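Local coordinates for protein fimbrin (Schizosaccharomyces pombe, PDB 1RT8) that binds and crosslinks actin filaments through two tandem pairs of calponin-homology domains, supporting cell polarity and cytokinesis in fission yeast, at residues A[42-47]-A[119-124]; A[297-302]-A[316-321]; A[312-317]-A[349-354]; A[436-441]-A[493-498]; A[440-445]-A[471-476]. One frame throughout, in Å; residues are numbered along the deposited sequence.

Interaction 1 (A[42-47]-A[119-124]); sequences FEFFDQ and LILGLV
Phe44 and Phe45 on the short helix 43-47 meet Ile120, Leu121 and Val124 on helix 117-131, the two segment axes passing 10.9 Å apart with their N-to-C directions 80° from each other. The pairing belongs to the first calponin-homology (CH) domain, an all-helical fold; here a short helix packs nearly crosswise on a long one. At such an axis separation large side chains must bridge the space, which is why two phenylalanines suit the short helix and branched aliphatics the long one. Phe44 has CG anti to its backbone N (chi1 175°), and its ring tip reaches Val124: CZ lies 3.8 Å from Val124 CG2, a methyl set at the ring edge and near its plane. Phe45 instead presents the edge of its ring to the first turn of segment 119-124, with CD2 3.5 Å from Ile120 CG2 and CE2 4.1 Å from Leu121 CB. Ile120 runs alongside each ring, pointing the opposite way to it, its CG2 also 4.1 Å from Phe44 CE2. Helix 11-25 adds to the surroundings, Ile18 and Ile21 touching Phe44, Arg14 touching Phe45, and Phe17 touching Leu121. An alanine in place of Phe45 would probably open a gap beside Ile120 CG2 and Leu121 CB. The two aromatic rings also fit each other within the helix: Phe44 CD2 sits 3.9 Å above the plane of the Phe45 ring, over its centre.

Interaction 2 (A[297-302]-A[316-321]); sequences LDVTPS and LLQAYD
Two hydrogen bonds from Thr300 converge on the side-chain oxygen of Gln318, joining the loop after helix 282-296 to helix 314-323 in the third CH domain. The backbone N of Thr300 gives the shorter one, 2.8 Å to Gln318 OE1 with 164° at the hydrogen, in the carbonyl plane and on a lone pair. The Thr300 hydroxyl donates the other, OG1 lying 3.1 Å from OE1 and 41° out of that plane. Glutamine suits the place because its chain is long enough: with CG anti to the carbonyl carbon, chi2 of 174° carries CD straight out toward the loop, where OE1 meets Thr300, while NE2 makes a weak hydrogen bond to Leu314 O one turn back.

The apolar contacts are made by Val299 and Leu297. Val299 CG1 rests 4.1 Å from Gln318 CB, and Leu297 CD1 is 4.1 Å from Ala319 CB, where a small residue lets loop and helix come close. An alanine in place of Gln318 would probably leave the amide and hydroxyl of Thr300 without their acceptor and the loop less firmly placed. A single neutral oxygen thus grips both the main chain and the side chain of one residue, a link that would hold this part of the loop without any charge.

Interaction 3 (A[312-317]-A[349-354]); sequences DGLILL and VENCNY. With SO4 (sulfate ion), chain D.
Gly313, with a positive phi of 70°, brings its backbone so close to helix 345-361 that its CA lies only 4.8 Å from the CA of Cys352. A side chain here would run into Asn351 CB, so glycine meets two demands at once: the unusual backbone angle and the lack of room. Cys352 fits beside it, SG lying 3.6 Å from Gly313 N. Gly313 is also the N-cap residue of helix 314-323, and Asp312 prepares that start by an Asx turn, its OD1 accepting from Leu314 N at 2.8 Å.

One hydrogen bond spans the contact: Asn351 ND2 donates to Asp312 O at 3.0 Å, almost along the C=O axis (174°) and within the plane of the amide. The same nitrogen also bonds Asn334 O, so the amide ties two backbone carbonyls to the long helix, with Leu314 CD2 packed 3.6 Å from ND2. One turn further, Leu317 CD2 lies 4.0 Å from Tyr354 CD2, the side chains crossing at about a right angle; the tyrosine hydroxyl is bonded to Asn329 N. Asn353 ND2 hydrogen-bonds a sulfate, probably from the crystallisation liquor, which Ala372 N also bonds.

Within the third CH domain, the start of helix 314-323 is thus set against the middle of helix 345-361, with Ile374 and Thr375 of helix 371-375 touching Cys352, and Leu385 and Val386 of helix 379-397 touching Leu316.

Interaction 4 (A[436-441]-A[493-498]); sequences PSISTG and EDIVAV
Val498 lays its CG2 methyl against the backbone of Ser439, 3.5 Å from Ser439 N and 3.8 Å from Ser439 CB, where a 3-10 turn meets the C-terminal end of helix 492-496 in the fourth CH domain. That helix ends in a Schellman motif: Val498 takes a positive phi of 51°, and its N bonds back to Ile495 O. The turned backbone brings the valine toward residues 436-440, so that a beta-branched residue, which seldom adopts such a phi, packs beside Ile438, whose CB is 4.1 Å from Val498 CG2.

The backbones come very near each other, the CA atoms of Ser439 and Val496 being 4.0 Å apart. A small serine allows this. Its CB is 3.1 Å from Val496 O, and its own O receives a CA-H...O contact from Val496 CA at 3.5 Å. The hydroxyl turns back to its own segment: with OG between the backbone N and the carbonyl carbon (chi1 66°), it donates to Pro436 O, which Ser439 N also bonds. One carbonyl thus holds both donors of the serine and fixes its rotation. Ile438 CG2 touches Ile495 CG2 at 4.1 Å, the two branched chains crossing at about a right angle.

Ile430 touches Ile438 from a loop, and Ala470 of helix 467-483 lies against Val496. Asp494 meets helix 282-296 of the third CH domain, where it forms a salt bridge with Arg285 and touches Val289, placing the joint beside the neighbouring domain.

Interaction 5 (A[440-445]-A[471-476]); sequences TGVFVL and IQNARL
Thr440 O takes a hydrogen bond from Asn473 ND2 at 3.0 Å, nearly straight at 171°, the nitrogen tilted 22° from the carbonyl plane while the oxygen stays close to the plane of the amide. This is the polar contact between the start of helix 442-451 and helix 467-483 in the fourth CH domain. Gly441 follows with a positive phi of 78°, its CA 5.1 Å from that of Ala474. Any side chain at this point would collide with Asn473 CB, hence the glycine; Gly441 O is buried with no partner in the model, probably a cost of the close approach. Val442 then sets its CG2 3.8 Å from Asn473 ND2, lying side by side with the amide and pointing the same way. A turn on, Leu445 crosses Asn473 at about a right angle, CD1 resting 3.6 Å from Asn473 CB, while CD2 meets Leu476 CD2 at 4.0 Å. Asparagine suits its place because its short chain is flanked by apolar groups yet carries two polar ends: OD1 accepts from Thr462 N while ND2 serves Thr440, which fixes the amide at both its polar ends.

Val461 and Ala477 also pack on Leu445, and Pro492 of helix 492-496 touches Ala474. Leu476 also touches Asp67 and Val70 of the first CH domain, so helix 467-483 borders that domain as well as its own neighbours.

Interactions 3 and 5 repeat one arrangement in the third and fourth CH domains: a positive-phi glycine before a helix, an asparagine on a long helix bonding the preceding carbonyl, and a leucine a turn later. Interaction 2 uses the same helix 314-323 as interaction 3 but meets a partly exposed loop through a glutamine. Interaction 4 shares Thr440 and Gly441 with interaction 5, their centres about 8 Å apart, and relies on backbone closeness and apolar contacts. Interactions 1 and 5 are buried, interactions 2, 3 and 4 only partly. Interaction 1, alone in the first actin-binding region, is purely apolar and touches none of the others.

Interaction 1 (A[42-47]-A[119-124])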
# COMPACT_ATOMS: atom_id res chain seq x y z
N PHE A 42 18.80 -1.93 -20.67
CA PHE A 42 18.45 -0.77 -19.84
C PHE A 42 17.12 -0.22 -20.35
O PHE A 42 16.33 0.31 -19.57
CB PHE A 42 19.56 0.31 -19.94
CG PHE A 42 19.39 1.50 -18.97
CD1 PHE A 42 20.45 1.89 -18.12
CD2 PHE A 42 18.20 2.22 -18.92
CE1 PHE A 42 20.30 2.98 -17.23
CE2 PHE A 42 18.04 3.32 -18.02
CZ PHE A 42 19.09 3.69 -17.18
N GLU A 43 16.88 -0.36 -21.65
CA GLU A 43 15.65 0.12 -22.30
C GLU A 43 14.54 0.45 -21.32
O GLU A 43 14.04 1.57 -21.29
CB GLU A 43 15.13 -0.93 -23.28
CG GLU A 43 15.94 -1.05 -24.54
CD GLU A 43 15.85 0.19 -25.39
OE1 GLU A 43 16.36 1.25 -24.95
OE2 GLU A 43 15.28 0.10 -26.49
N PHE A 44 14.15 -0.55 -20.55
CA PHE A 44 13.08 -0.42 -19.57
C PHE A 44 13.20 0.76 -18.60
O PHE A 44 12.25 1.51 -18.42
CB PHE A 44 12.98 -1.70 -18.75
CG PHE A 44 11.99 -1.63 -17.64
CD1 PHE A 44 10.63 -1.53 -17.92
CD2 PHE A 44 12.40 -1.63 -16.32
CE1 PHE A 44 9.69 -1.44 -16.89
CE2 PHE A 44 11.48 -1.54 -15.28
CZ PHE A 44 10.12 -1.45 -15.56
N PHE A 45 14.36 0.92 -17.97
CA PHE A 45 14.53 1.99 -17.00
C PHE A 45 14.44 3.38 -17.63
O PHE A 45 13.98 4.32 -16.97
CB PHE A 45 15.84 1.80 -16.24
CG PHE A 45 15.93 0.48 -15.54
CD1 PHE A 45 16.65 -0.57 -16.09
CD2 PHE A 45 15.25 0.27 -14.34
CE1 PHE A 45 16.69 -1.82 -15.46
CE2 PHE A 45 15.28 -0.96 -13.71
CZ PHE A 45 16.01 -2.01 -14.27
N ASP A 46 14.85 3.50 -18.88
CA ASP A 46 14.76 4.78 -19.57
C ASP A 46 13.29 5.03 -19.88
O ASP A 46 12.81 6.16 -19.83
CB ASP A 46 15.55 4.77 -20.87
CG ASP A 46 17.04 4.85 -20.65
OD1 ASP A 46 17.49 5.76 -19.92
OD2 ASP A 46 17.77 3.99 -21.20
N GLN A 47 12.58 3.95 -20.19
CA GLN A 47 11.16 4.03 -20.50
C GLN A 47 10.34 4.35 -19.25
O GLN A 47 9.17 4.71 -19.36
CB GLN A 47 10.67 2.71 -21.09
CG GLN A 47 11.19 2.43 -22.49
CD GLN A 47 10.80 3.51 -23.47
OE1 GLN A 47 9.64 3.93 -23.51
NE2 GLN A 47 11.76 3.97 -24.27
N LEU A 119 16.52 1.12 -7.59
CA LEU A 119 15.38 1.80 -7.00
C LEU A 119 14.12 1.55 -7.83
O LEU A 119 13.08 1.18 -7.29
CB LEU A 119 15.67 3.30 -6.89
CG LEU A 119 16.70 3.66 -5.81
CD1 LEU A 119 17.24 5.06 -6.03
CD2 LEU A 119 16.05 3.55 -4.45
N ILE A 120 14.21 1.73 -9.14
CA ILE A 120 13.06 1.51 -10.01
C ILE A 120 12.58 0.05 -9.96
O ILE A 120 11.39 -0.22 -9.77
CB ILE A 120 13.38 1.88 -11.47
CG1 ILE A 120 13.32 3.41 -11.63
CG2 ILE A 120 12.42 1.19 -12.43
CD1 ILE A 120 13.70 3.90 -13.02
N LEU A 121 13.50 -0.90 -10.13
CA LEU A 121 13.11 -2.31 -10.10
C LEU A 121 12.59 -2.66 -8.71
O LEU A 121 11.70 -3.51 -8.56
CB LEU A 121 14.31 -3.20 -10.47
CG LEU A 121 13.92 -4.58 -11.04
CD1 LEU A 121 13.00 -4.39 -12.24
CD2 LEU A 121 15.17 -5.35 -11.45
N GLY A 122 13.13 -2.01 -7.68
CA GLY A 122 12.68 -2.25 -6.33
C GLY A 122 11.23 -1.82 -6.19
O GLY A 122 10.41 -2.53 -5.61
N LEU A 123 10.91 -0.65 -6.74
CA LEU A 123 9.56 -0.12 -6.71
C LEU A 123 8.62 -0.95 -7.60
O LEU A 123 7.44 -1.14 -7.28
CB LEU A 123 9.58 1.34 -7.16
CG LEU A 123 8.25 2.07 -7.31
CD1 LEU A 123 7.46 2.03 -6.02
CD2 LEU A 123 8.54 3.51 -7.71
N VAL A 124 9.15 -1.44 -8.71
CA VAL A 124 8.36 -2.26 -9.61
C VAL A 124 7.88 -3.51 -8.88
O VAL A 124 6.69 -3.88 -8.95
CB VAL A 124 9.18 -2.67 -10.87
CG1 VAL A 124 8.56 -3.91 -11.53
CG2 VAL A 124 9.18 -1.52 -11.85

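Interaction 2 (A[297-302]-A[316-321])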
# COMPACT_ATOMS: atom_id res chain seq x y z
N LEU A 297 5.58 5.49 9.13
CA LEU A 297 6.62 5.95 10.05
C LEU A 297 7.60 4.82 10.29
O LEU A 297 8.55 4.95 11.09
CB LEU A 297 5.98 6.35 11.38
CG LEU A 297 4.95 7.46 11.33
CD1 LEU A 297 4.40 7.71 12.73
CD2 LEU A 297 5.59 8.71 10.76
N ASP A 298 7.36 3.70 9.62
CA ASP A 298 8.19 2.50 9.70
C ASP A 298 8.24 1.76 11.05
O ASP A 298 9.31 1.31 11.44
CB ASP A 298 9.62 2.81 9.26
CG ASP A 298 10.32 1.59 8.63
OD1 ASP A 298 9.94 0.46 8.95
OD2 ASP A 298 11.25 1.79 7.82
N VAL A 299 7.10 1.62 11.75
CA VAL A 299 7.08 0.89 13.03
C VAL A 299 7.37 -0.56 12.71
O VAL A 299 6.85 -1.07 11.73
CB VAL A 299 5.74 1.05 13.75
CG1 VAL A 299 5.54 2.49 14.10
CG2 VAL A 299 4.58 0.56 12.88
N THR A 300 8.22 -1.23 13.51
CA THR A 300 8.63 -2.62 13.24
C THR A 300 7.60 -3.61 12.71
O THR A 300 7.45 -3.72 11.49
CB THR A 300 9.31 -3.26 14.43
OG1 THR A 300 10.30 -2.37 14.94
CG2 THR A 300 10.00 -4.54 14.01
N PRO A 301 6.87 -4.35 13.59
CA PRO A 301 5.92 -5.25 12.94
C PRO A 301 4.89 -4.39 12.27
O PRO A 301 4.07 -3.80 12.97
CB PRO A 301 5.29 -6.04 14.10
CG PRO A 301 6.10 -5.65 15.32
CD PRO A 301 6.62 -4.27 15.03
N SER A 302 4.94 -4.28 10.95
CA SER A 302 3.96 -3.47 10.24
C SER A 302 2.61 -3.87 10.78
O SER A 302 2.41 -5.03 11.15
CB SER A 302 3.98 -3.77 8.75
OG SER A 302 5.29 -3.59 8.24
N LEU A 316 2.88 2.26 19.41
CA LEU A 316 2.67 3.66 19.75
C LEU A 316 3.96 4.33 20.23
O LEU A 316 4.28 5.45 19.82
CB LEU A 316 1.58 3.78 20.83
CG LEU A 316 0.14 3.49 20.34
CD1 LEU A 316 -0.81 3.38 21.51
CD2 LEU A 316 -0.30 4.61 19.42
N LEU A 317 4.70 3.63 21.08
CA LEU A 317 5.95 4.16 21.60
C LEU A 317 6.95 4.40 20.47
O LEU A 317 7.67 5.40 20.48
CB LEU A 317 6.52 3.23 22.67
CG LEU A 317 5.66 3.22 23.94
CD1 LEU A 317 6.17 2.18 24.93
CD2 LEU A 317 5.66 4.61 24.57
N GLN A 318 6.99 3.50 19.50
CA GLN A 318 7.91 3.68 18.37
C GLN A 318 7.52 4.93 17.59
O GLN A 318 8.39 5.71 17.19
CB GLN A 318 7.87 2.48 17.44
CG GLN A 318 8.54 1.24 17.99
CD GLN A 318 8.35 0.05 17.07
OE1 GLN A 318 8.74 0.08 15.90
NE2 GLN A 318 7.74 -1.00 17.59
N ALA A 319 6.22 5.12 17.37
CA ALA A 319 5.70 6.27 16.64
C ALA A 319 6.18 7.56 17.28
O ALA A 319 6.67 8.46 16.58
CB ALA A 319 4.17 6.23 16.59
N TYR A 320 6.03 7.67 18.61
CA TYR A 320 6.47 8.86 19.33
C TYR A 320 7.92 9.19 19.02
O TYR A 320 8.27 10.34 18.81
CB TYR A 320 6.35 8.70 20.85
CG TYR A 320 4.97 8.95 21.42
CD1 TYR A 320 4.21 7.89 21.92
CD2 TYR A 320 4.42 10.24 21.44
CE1 TYR A 320 2.93 8.11 22.43
CE2 TYR A 320 3.13 10.46 21.95
CZ TYR A 320 2.40 9.38 22.44
OH TYR A 320 1.13 9.56 22.94
N ASP A 321 8.77 8.16 19.01
CA ASP A 321 10.20 8.32 18.75
C ASP A 321 10.50 8.68 17.30
O ASP A 321 11.44 9.43 17.03
CB ASP A 321 10.94 7.04 19.13
CG ASP A 321 11.92 7.25 20.27
OD1 ASP A 321 11.72 8.19 21.07
OD2 ASP A 321 12.87 6.46 20.38

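Interaction 3 (A[312-317]-A[349-354])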
# COMPACT_ATOMS: atom_id res chain seq x y z
N ASP A 312 -0.03 -3.77 23.17
CA ASP A 312 1.10 -3.85 24.09
C ASP A 312 1.90 -2.55 24.13
O ASP A 312 2.96 -2.49 24.73
CB ASP A 312 2.01 -5.03 23.74
CG ASP A 312 2.75 -4.84 22.43
OD1 ASP A 312 2.95 -3.68 22.00
OD2 ASP A 312 3.15 -5.85 21.83
N GLY A 313 1.37 -1.52 23.46
CA GLY A 313 1.99 -0.20 23.46
C GLY A 313 3.30 0.03 22.72
O GLY A 313 3.75 1.18 22.62
N LEU A 314 3.90 -1.02 22.19
CA LEU A 314 5.17 -0.90 21.50
C LEU A 314 5.11 -0.09 20.21
O LEU A 314 6.01 0.71 19.93
CB LEU A 314 5.74 -2.29 21.23
CG LEU A 314 6.13 -3.06 22.50
CD1 LEU A 314 6.75 -4.41 22.13
CD2 LEU A 314 7.12 -2.23 23.30
N ILE A 315 4.06 -0.31 19.43
CA ILE A 315 3.88 0.41 18.17
C ILE A 315 3.73 1.90 18.44
O ILE A 315 4.37 2.72 17.79
CB ILE A 315 2.62 -0.09 17.42
CG1 ILE A 315 2.84 -1.54 16.97
CG2 ILE A 315 2.30 0.83 16.24
CD1 ILE A 315 3.99 -1.75 16.03
N LEU A 316 2.88 2.26 19.41
CA LEU A 316 2.67 3.66 19.75
C LEU A 316 3.96 4.33 20.23
O LEU A 316 4.28 5.45 19.82
CB LEU A 316 1.58 3.78 20.83
CG LEU A 316 0.14 3.49 20.34
CD1 LEU A 316 -0.81 3.38 21.51
CD2 LEU A 316 -0.30 4.61 19.42
N LEU A 317 4.70 3.63 21.08
CA LEU A 317 5.95 4.16 21.60
C LEU A 317 6.95 4.40 20.47
O LEU A 317 7.67 5.40 20.48
CB LEU A 317 6.52 3.23 22.67
CG LEU A 317 5.66 3.22 23.94
CD1 LEU A 317 6.17 2.18 24.93
CD2 LEU A 317 5.66 4.61 24.57
N VAL A 349 0.02 -2.75 30.01
CA VAL A 349 -0.63 -1.59 30.61
C VAL A 349 0.41 -0.55 31.00
O VAL A 349 0.16 0.65 30.87
CB VAL A 349 -1.46 -1.98 31.86
CG1 VAL A 349 -1.84 -0.73 32.66
CG2 VAL A 349 -2.72 -2.72 31.42
N GLU A 350 1.57 -1.00 31.49
CA GLU A 350 2.62 -0.06 31.84
C GLU A 350 3.07 0.64 30.56
O GLU A 350 3.20 1.87 30.52
CB GLU A 350 3.80 -0.79 32.49
CG GLU A 350 3.44 -1.37 33.86
CD GLU A 350 4.57 -2.14 34.51
OE1 GLU A 350 5.55 -2.48 33.81
OE2 GLU A 350 4.47 -2.41 35.74
N ASN A 351 3.28 -0.14 29.50
CA ASN A 351 3.69 0.42 28.22
C ASN A 351 2.66 1.42 27.71
O ASN A 351 3.02 2.48 27.22
CB ASN A 351 3.89 -0.69 27.18
CG ASN A 351 5.22 -1.41 27.33
OD1 ASN A 351 6.05 -1.04 28.17
ND2 ASN A 351 5.43 -2.43 26.51
N CYS A 352 1.38 1.07 27.82
CA CYS A 352 0.34 1.97 27.35
C CYS A 352 0.16 3.19 28.24
O CYS A 352 -0.15 4.28 27.75
CB CYS A 352 -0.97 1.20 27.17
SG CYS A 352 -0.93 0.02 25.79
N ASN A 353 0.34 3.03 29.55
CA ASN A 353 0.21 4.18 30.47
C ASN A 353 1.29 5.20 30.11
O ASN A 353 1.07 6.40 30.15
CB ASN A 353 0.39 3.75 31.93
CG ASN A 353 -0.81 3.00 32.48
OD1 ASN A 353 -1.91 3.08 31.94
ND2 ASN A 353 -0.61 2.28 33.57
N TYR A 354 2.47 4.69 29.76
CA TYR A 354 3.60 5.53 29.38
C TYR A 354 3.29 6.24 28.06
O TYR A 354 3.53 7.44 27.92
CB TYR A 354 4.85 4.65 29.27
CG TYR A 354 6.15 5.38 29.00
CD1 TYR A 354 6.37 6.68 29.46
CD2 TYR A 354 7.18 4.75 28.30
CE1 TYR A 354 7.59 7.34 29.23
CE2 TYR A 354 8.40 5.40 28.07
CZ TYR A 354 8.59 6.69 28.53
OH TYR A 354 9.79 7.33 28.27
S SO4 D . -4.41 2.77 34.19
O1 SO4 D . -4.50 2.30 32.63
O2 SO4 D . -5.75 2.63 34.71
O3 SO4 D . -3.53 2.04 34.83
O4 SO4 D . -4.09 4.18 34.07

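Interaction 4 (A[436-441]-A[493-498])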
# COMPACT_ATOMS: atom_id res chain seq x y z
N PRO A 436 -21.88 18.81 5.16
CA PRO A 436 -22.42 17.88 4.16
C PRO A 436 -22.09 18.22 2.71
O PRO A 436 -21.90 17.32 1.89
CB PRO A 436 -23.93 17.93 4.42
CG PRO A 436 -23.99 18.19 5.91
CD PRO A 436 -22.94 19.26 6.08
N SER A 437 -22.02 19.51 2.39
CA SER A 437 -21.71 19.94 1.03
C SER A 437 -20.39 19.33 0.51
O SER A 437 -20.25 19.07 -0.68
CB SER A 437 -21.63 21.47 0.95
OG SER A 437 -20.52 21.97 1.69
N ILE A 438 -19.44 19.10 1.41
CA ILE A 438 -18.15 18.52 1.03
C ILE A 438 -18.28 17.21 0.25
O ILE A 438 -17.37 16.83 -0.49
CB ILE A 438 -17.27 18.28 2.30
CG1 ILE A 438 -16.81 19.63 2.86
CG2 ILE A 438 -16.07 17.39 1.96
CD1 ILE A 438 -16.12 19.54 4.22
N SER A 439 -19.42 16.53 0.40
CA SER A 439 -19.67 15.25 -0.27
C SER A 439 -19.56 15.24 -1.80
O SER A 439 -19.21 14.22 -2.39
CB SER A 439 -21.05 14.71 0.13
OG SER A 439 -22.10 15.54 -0.35
N THR A 440 -19.87 16.37 -2.43
CA THR A 440 -19.82 16.46 -3.88
C THR A 440 -18.40 16.39 -4.42
O THR A 440 -18.18 16.11 -5.61
CB THR A 440 -20.47 17.77 -4.37
OG1 THR A 440 -19.66 18.88 -3.97
CG2 THR A 440 -21.85 17.95 -3.73
N GLY A 441 -17.43 16.65 -3.55
CA GLY A 441 -16.04 16.60 -3.94
C GLY A 441 -15.58 17.83 -4.70
O GLY A 441 -14.43 17.91 -5.12
N GLU A 493 -13.69 7.92 -1.20
CA GLU A 493 -14.88 7.69 -0.40
C GLU A 493 -14.87 8.40 0.95
O GLU A 493 -15.92 8.70 1.51
CB GLU A 493 -15.09 6.18 -0.21
CG GLU A 493 -14.11 5.55 0.75
CD GLU A 493 -14.45 4.11 1.05
OE1 GLU A 493 -13.99 3.22 0.31
OE2 GLU A 493 -15.19 3.87 2.02
N ASP A 494 -13.69 8.67 1.49
CA ASP A 494 -13.62 9.35 2.78
C ASP A 494 -14.09 10.80 2.66
O ASP A 494 -14.67 11.36 3.60
CB ASP A 494 -12.21 9.26 3.33
CG ASP A 494 -11.78 7.83 3.59
OD1 ASP A 494 -12.58 7.06 4.16
OD2 ASP A 494 -10.64 7.47 3.22
N ILE A 495 -13.85 11.41 1.50
CA ILE A 495 -14.30 12.78 1.26
C ILE A 495 -15.80 12.77 0.92
O ILE A 495 -16.58 13.55 1.47
CB ILE A 495 -13.50 13.41 0.09
CG1 ILE A 495 -12.07 13.72 0.55
CG2 ILE A 495 -14.20 14.67 -0.41
CD1 ILE A 495 -11.16 14.16 -0.58
N VAL A 496 -16.21 11.87 0.02
CA VAL A 496 -17.63 11.78 -0.37
C VAL A 496 -18.54 11.53 0.84
O VAL A 496 -19.64 12.10 0.93
CB VAL A 496 -17.84 10.65 -1.43
CG1 VAL A 496 -19.34 10.46 -1.71
CG2 VAL A 496 -17.10 11.02 -2.70
N ALA A 497 -18.07 10.72 1.79
CA ALA A 497 -18.83 10.41 2.99
C ALA A 497 -18.60 11.48 4.08
O ALA A 497 -19.18 11.42 5.17
CB ALA A 497 -18.42 9.03 3.52
N VAL A 498 -17.74 12.45 3.79
CA VAL A 498 -17.42 13.53 4.71
C VAL A 498 -17.03 13.07 6.11
O VAL A 498 -17.63 13.48 7.11
CB VAL A 498 -18.59 14.53 4.84
CG1 VAL A 498 -18.11 15.80 5.54
CG2 VAL A 498 -19.14 14.87 3.46

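Interaction 5 (A[440-445]-A[471-476])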
# COMPACT_ATOMS: atom_id res chain seq x y z
N THR A 440 -19.87 16.37 -2.43
CA THR A 440 -19.82 16.46 -3.88
C THR A 440 -18.40 16.39 -4.42
O THR A 440 -18.18 16.11 -5.61
CB THR A 440 -20.47 17.77 -4.37
OG1 THR A 440 -19.66 18.88 -3.97
CG2 THR A 440 -21.85 17.95 -3.73
N GLY A 441 -17.43 16.65 -3.55
CA GLY A 441 -16.04 16.60 -3.94
C GLY A 441 -15.58 17.83 -4.70
O GLY A 441 -14.43 17.91 -5.12
N VAL A 442 -16.48 18.79 -4.88
CA VAL A 442 -16.17 20.02 -5.61
C VAL A 442 -15.30 20.96 -4.77
O VAL A 442 -14.33 21.53 -5.27
CB VAL A 442 -17.45 20.76 -6.02
CG1 VAL A 442 -17.10 22.04 -6.77
CG2 VAL A 442 -18.30 19.86 -6.89
N PHE A 443 -15.66 21.11 -3.50
CA PHE A 443 -14.90 21.97 -2.60
C PHE A 443 -13.40 21.63 -2.60
O PHE A 443 -12.57 22.53 -2.72
CB PHE A 443 -15.42 21.84 -1.17
CG PHE A 443 -14.68 22.69 -0.18
CD1 PHE A 443 -14.78 24.07 -0.22
CD2 PHE A 443 -13.83 22.10 0.75
CE1 PHE A 443 -14.05 24.87 0.67
CE2 PHE A 443 -13.11 22.88 1.64
CZ PHE A 443 -13.21 24.27 1.60
N VAL A 444 -13.05 20.35 -2.48
CA VAL A 444 -11.64 19.97 -2.47
C VAL A 444 -10.94 20.32 -3.79
O VAL A 444 -9.77 20.69 -3.79
CB VAL A 444 -11.42 18.47 -2.11
CG1 VAL A 444 -11.88 18.23 -0.67
CG2 VAL A 444 -12.16 17.55 -3.10
N LEU A 445 -11.66 20.21 -4.90
CA LEU A 445 -11.08 20.57 -6.19
C LEU A 445 -10.88 22.10 -6.24
O LEU A 445 -9.89 22.58 -6.81
CB LEU A 445 -11.98 20.08 -7.33
CG LEU A 445 -11.98 18.55 -7.52
CD1 LEU A 445 -13.09 18.13 -8.46
CD2 LEU A 445 -10.63 18.09 -8.05
N ILE A 471 -17.32 10.66 -6.27
CA ILE A 471 -16.10 9.86 -6.13
C ILE A 471 -15.08 10.21 -7.21
O ILE A 471 -13.87 10.21 -6.95
CB ILE A 471 -16.40 8.34 -6.17
CG1 ILE A 471 -16.92 7.86 -4.81
CG2 ILE A 471 -15.13 7.55 -6.48
CD1 ILE A 471 -18.14 8.58 -4.33
N GLN A 472 -15.55 10.49 -8.43
CA GLN A 472 -14.64 10.86 -9.51
C GLN A 472 -13.98 12.21 -9.20
O GLN A 472 -12.79 12.41 -9.48
CB GLN A 472 -15.40 10.95 -10.83
CG GLN A 472 -16.06 9.64 -11.23
CD GLN A 472 -16.90 9.75 -12.48
OE1 GLN A 472 -17.55 8.79 -12.88
NE2 GLN A 472 -16.90 10.93 -13.10
N ASN A 473 -14.74 13.13 -8.62
CA ASN A 473 -14.20 14.43 -8.26
C ASN A 473 -13.13 14.24 -7.17
O ASN A 473 -12.05 14.82 -7.23
CB ASN A 473 -15.30 15.36 -7.72
CG ASN A 473 -16.09 16.05 -8.82
OD1 ASN A 473 -15.67 16.09 -9.98
ND2 ASN A 473 -17.24 16.61 -8.46
N ALA A 474 -13.46 13.41 -6.19
CA ALA A 474 -12.55 13.13 -5.08
C ALA A 474 -11.28 12.42 -5.53
O ALA A 474 -10.18 12.74 -5.07
CB ALA A 474 -13.27 12.31 -4.00
N ARG A 475 -11.43 11.47 -6.45
CA ARG A 475 -10.30 10.71 -6.98
C ARG A 475 -9.38 11.62 -7.77
O ARG A 475 -8.15 11.47 -7.75
CB ARG A 475 -10.82 9.58 -7.88
CG ARG A 475 -9.73 8.66 -8.43
CD ARG A 475 -10.35 7.48 -9.15
NE ARG A 475 -11.10 6.63 -8.24
CZ ARG A 475 -12.28 6.08 -8.53
NH1 ARG A 475 -12.85 6.28 -9.70
NH2 ARG A 475 -12.89 5.31 -7.63
N LEU A 476 -9.98 12.57 -8.48
CA LEU A 476 -9.22 13.53 -9.27
C LEU A 476 -8.47 14.45 -8.31
O LEU A 476 -7.30 14.76 -8.52
CB LEU A 476 -10.16 14.36 -10.15
CG LEU A 476 -9.51 15.51 -10.93
CD1 LEU A 476 -8.52 14.95 -11.94
CD2 LEU A 476 -10.58 16.34 -11.63